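Local coordinates for cytochrome C-type biogenesis protein ccmF (Thermus thermophilus, PDB 6ZMQ) that probably binds heme and attaches it to apocytochrome c during cytochrome c maturation, working as a membrane-bound heme lyase, at residues T450-L455 and F464-F469. Sequence-based numbering, arbitrary orientation.
Sequences TLFGLL and FALGLF. With PTY (phosphatidylethanolamine), chain H.
F464 meets T450 through one ortho carbon: F464 CD1 lies 4.0 Å from T450 OG1, and the hydroxyl oxygen stands at the ring's edge, near its plane. The two side chains run side by side and point the same way. In T450 the hydroxyl sits beside the backbone N and anti to the carbonyl carbon (chi1 -54°), a position from which OG1 also hydrogen-bonds to L446 O in its own helix; the polar atom at the ring's edge therefore already has a partner. The far side of the F464 ring, CD2, CE2 and CZ, meets lipid. Its CE2 comes within 3.6 Å of C18 of a phosphatidylethanolamine acyl chain, with CD2 and CZ beside neighbouring methylenes, while L468 CG covers one face from 3.7 Å above the plane, and A414 of helix 402-422 also touches the F464 side chain. L466, next on this side, directs its CB at the other helix, and its CD2 reaches G453 N at 4.1 Å. The same methyl approaches F452 CD2 at 4.2 Å, coming obliquely to that ring. L466 also touches L518 of helix 501-525. An angle of 144° between the segments' N-to-C directions, with the short link 455-459 joining the helices, marks an antiparallel helical hairpin, here of helices 439-454 and 460-484, both predicted to span the membrane, in the C-terminal part of CcmF. Their axes approach to 7.6 Å, a close spacing that fits the small residues at the interface, G453 and G467. At G467 the backbones themselves meet: its CA is 4.0 Å from T450 N.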
loop_
_atom_site.group_PDB
_atom_site.type_symbol
_atom_site.label_atom_id
_atom_site.label_comp_id
_atom_site.label_asym_id
_atom_site.label_seq_id
_atom_site.Cartn_x
_atom_site.Cartn_y
_atom_site.Cartn_z
ATOM N N THR A 450 -12.490 1.613 -29.790
ATOM C CA THR A 450 -11.835 2.834 -30.243
ATOM C C THR A 450 -12.762 3.621 -31.157
ATOM O O THR A 450 -13.046 4.796 -30.878
ATOM C CB THR A 450 -10.512 2.504 -30.936
ATOM O OG1 THR A 450 -9.712 1.703 -30.060
ATOM C CG2 THR A 450 -9.747 3.777 -31.276
ATOM N N LEU A 451 -13.406 2.926 -32.108
ATOM C CA LEU A 451 -14.312 3.623 -33.012
ATOM C C LEU A 451 -15.594 3.999 -32.288
ATOM O O LEU A 451 -16.147 5.081 -32.534
ATOM C CB LEU A 451 -14.586 2.790 -34.265
ATOM C CG LEU A 451 -13.371 2.330 -35.084
ATOM C CD1 LEU A 451 -13.802 1.661 -36.390
ATOM C CD2 LEU A 451 -12.417 3.492 -35.366
ATOM N N PHE A 452 -15.985 3.190 -31.286
ATOM C CA PHE A 452 -17.180 3.498 -30.509
ATOM C C PHE A 452 -16.926 4.689 -29.606
ATOM O O PHE A 452 -17.859 5.410 -29.234
ATOM C CB PHE A 452 -17.616 2.274 -29.704
ATOM C CG PHE A 452 -18.890 2.451 -28.953
ATOM C CD1 PHE A 452 -20.001 3.016 -29.558
ATOM C CD2 PHE A 452 -18.986 2.009 -27.638
ATOM C CE1 PHE A 452 -21.174 3.170 -28.857
ATOM C CE2 PHE A 452 -20.166 2.151 -26.930
ATOM C CZ PHE A 452 -21.260 2.731 -27.541
ATOM N N GLY A 453 -15.659 4.926 -29.265
ATOM C CA GLY A 453 -15.341 6.162 -28.597
ATOM C C GLY A 453 -15.032 7.291 -29.551
ATOM O O GLY A 453 -15.244 8.459 -29.210
ATOM N N LEU A 454 -14.544 6.974 -30.759
ATOM C CA LEU A 454 -14.107 8.049 -31.647
ATOM C C LEU A 454 -15.290 8.689 -32.350
ATOM O O LEU A 454 -15.233 9.869 -32.717
ATOM C CB LEU A 454 -13.103 7.541 -32.682
ATOM C CG LEU A 454 -11.616 7.517 -32.313
ATOM C CD1 LEU A 454 -10.819 6.740 -33.362
ATOM C CD2 LEU A 454 -11.046 8.930 -32.133
ATOM N N LEU A 455 -16.371 7.931 -32.518
ATOM C CA LEU A 455 -17.635 8.421 -33.045
ATOM C C LEU A 455 -18.482 9.135 -31.994
ATOM O O LEU A 455 -19.654 9.422 -32.255
ATOM C CB LEU A 455 -18.415 7.258 -33.660
ATOM C CG LEU A 455 -17.896 6.658 -34.971
ATOM C CD1 LEU A 455 -19.059 6.043 -35.699
ATOM C CD2 LEU A 455 -17.200 7.674 -35.870
ATOM N N PHE A 464 -9.346 5.078 -26.870
ATOM C CA PHE A 464 -8.476 3.911 -26.884
ATOM C C PHE A 464 -8.486 3.203 -25.534
ATOM O O PHE A 464 -8.346 1.980 -25.470
ATOM C CB PHE A 464 -7.051 4.315 -27.259
ATOM C CG PHE A 464 -6.083 3.177 -27.193
ATOM C CD1 PHE A 464 -6.258 2.071 -28.007
ATOM C CD2 PHE A 464 -5.064 3.164 -26.249
ATOM C CE1 PHE A 464 -5.395 0.996 -27.934
ATOM C CE2 PHE A 464 -4.207 2.086 -26.164
ATOM C CZ PHE A 464 -4.371 1.001 -27.012
ATOM N N ALA A 465 -8.664 3.954 -24.444
ATOM C CA ALA A 465 -8.830 3.332 -23.132
ATOM C C ALA A 465 -10.138 2.555 -23.036
ATOM O O ALA A 465 -10.189 1.494 -22.397
ATOM C CB ALA A 465 -8.756 4.394 -22.044
ATOM N N LEU A 466 -11.206 3.082 -23.653
ATOM C CA LEU A 466 -12.451 2.326 -23.803
ATOM C C LEU A 466 -12.227 1.045 -24.599
ATOM O O LEU A 466 -12.765 -0.016 -24.246
ATOM C CB LEU A 466 -13.510 3.190 -24.490
ATOM C CG LEU A 466 -14.894 2.575 -24.733
ATOM C CD1 LEU A 466 -15.504 1.973 -23.470
ATOM C CD2 LEU A 466 -15.836 3.588 -25.366
ATOM N N GLY A 467 -11.425 1.139 -25.667
ATOM C CA GLY A 467 -11.058 -0.039 -26.438
ATOM C C GLY A 467 -10.277 -1.060 -25.632
ATOM O O GLY A 467 -10.502 -2.269 -25.754
ATOM N N LEU A 468 -9.387 -0.578 -24.759
ATOM C CA LEU A 468 -8.591 -1.459 -23.906
ATOM C C LEU A 468 -9.450 -2.180 -22.875
ATOM O O LEU A 468 -9.260 -3.377 -22.632
ATOM C CB LEU A 468 -7.502 -0.662 -23.195
ATOM C CG LEU A 468 -6.259 -0.290 -23.994
ATOM C CD1 LEU A 468 -5.227 0.299 -23.058
ATOM C CD2 LEU A 468 -5.723 -1.498 -24.731
ATOM N N PHE A 469 -10.404 -1.465 -22.271
ATOM C CA PHE A 469 -11.316 -2.092 -21.315
ATOM C C PHE A 469 -12.249 -3.096 -21.989
ATOM O O PHE A 469 -12.569 -4.138 -21.404
ATOM C CB PHE A 469 -12.131 -1.029 -20.588
ATOM C CG PHE A 469 -13.225 -1.589 -19.717
ATOM C CD1 PHE A 469 -12.899 -2.222 -18.517
ATOM C CD2 PHE A 469 -14.570 -1.485 -20.094
ATOM C CE1 PHE A 469 -13.877 -2.749 -17.697
ATOM C CE2 PHE A 469 -15.580 -2.007 -19.293
ATOM C CZ PHE A 469 -15.236 -2.644 -18.079
HETATM C C1 PTY H . -4.237 12.696 -21.640
HETATM C C2 PTY H . 1.762 11.685 -24.745
HETATM C C3 PTY H . 0.620 12.364 -25.499
HETATM O O4 PTY H . -4.319 12.228 -20.325
HETATM C C5 PTY H . -3.779 12.007 -23.999
HETATM C C6 PTY H . -3.883 11.524 -22.555
HETATM O O7 PTY H . -4.859 10.526 -22.454
HETATM C C8 PTY H . -4.368 9.332 -21.914
HETATM O O10 PTY H . -4.705 8.992 -20.826
HETATM C C11 PTY H . -3.383 8.490 -22.726
HETATM C C12 PTY H . -3.970 7.125 -23.081
HETATM C C13 PTY H . -3.436 6.706 -24.453
HETATM C C14 PTY H . -1.979 6.257 -24.331
HETATM C C15 PTY H . -1.461 5.757 -25.679
HETATM C C16 PTY H . -1.290 4.235 -25.690
HETATM C C17 PTY H . -1.047 3.784 -27.134
HETATM C C18 PTY H . -0.770 2.280 -27.245
HETATM C C19 PTY H . -0.902 1.868 -28.717
HETATM C C20 PTY H . -1.258 0.388 -28.900
HETATM C C21 PTY H . -1.835 0.175 -30.305
HETATM C C22 PTY H . -0.942 -0.740 -31.151
HETATM C C23 PTY H . -1.611 -1.054 -32.494
HETATM C C24 PTY H . -1.006 -2.319 -33.108
HETATM C C25 PTY H . -1.929 -2.866 -34.196
HETATM C C26 PTY H . -1.932 -4.390 -34.117
HETATM C C27 PTY H . -1.128 -4.960 -35.284
HETATM C C28 PTY H . -0.616 -6.350 -34.915
HETATM C C29 PTY H . 0.478 -6.208 -33.859
HETATM C C30 PTY H . -3.694 13.046 -19.376
HETATM C C31 PTY H . -3.085 12.437 -18.112
HETATM O O30 PTY H . -3.640 14.216 -19.543
HETATM C C32 PTY H . -2.985 10.919 -18.247
HETATM C C33 PTY H . -2.311 10.336 -17.005
HETATM C C34 PTY H . -1.708 8.977 -17.350
HETATM C C35 PTY H . -2.829 7.960 -17.543
HETATM C C36 PTY H . -2.564 6.754 -16.646
HETATM C C37 PTY H . -3.109 5.488 -17.303
HETATM C C38 PTY H . -2.740 4.314 -16.404
HETATM C C39 PTY H . -3.737 3.181 -16.607
HETATM C C40 PTY H . -3.708 2.259 -15.393
HETATM C C41 PTY H . -3.672 0.819 -15.904
HETATM C C42 PTY H . -3.800 -0.152 -14.734
HETATM C C43 PTY H . -2.520 -0.089 -13.905
HETATM C C44 PTY H . -2.435 -1.292 -12.967
HETATM P P1 PTY H . -1.773 13.333 -25.095
HETATM O O11 PTY H . -0.567 12.260 -24.760
HETATM O O12 PTY H . -2.283 13.099 -26.495
HETATM O O13 PTY H . -1.222 14.734 -25.013
HETATM O O14 PTY H . -3.014 13.178 -24.019
HETATM N N1 PTY H . 2.922 11.531 -25.607
#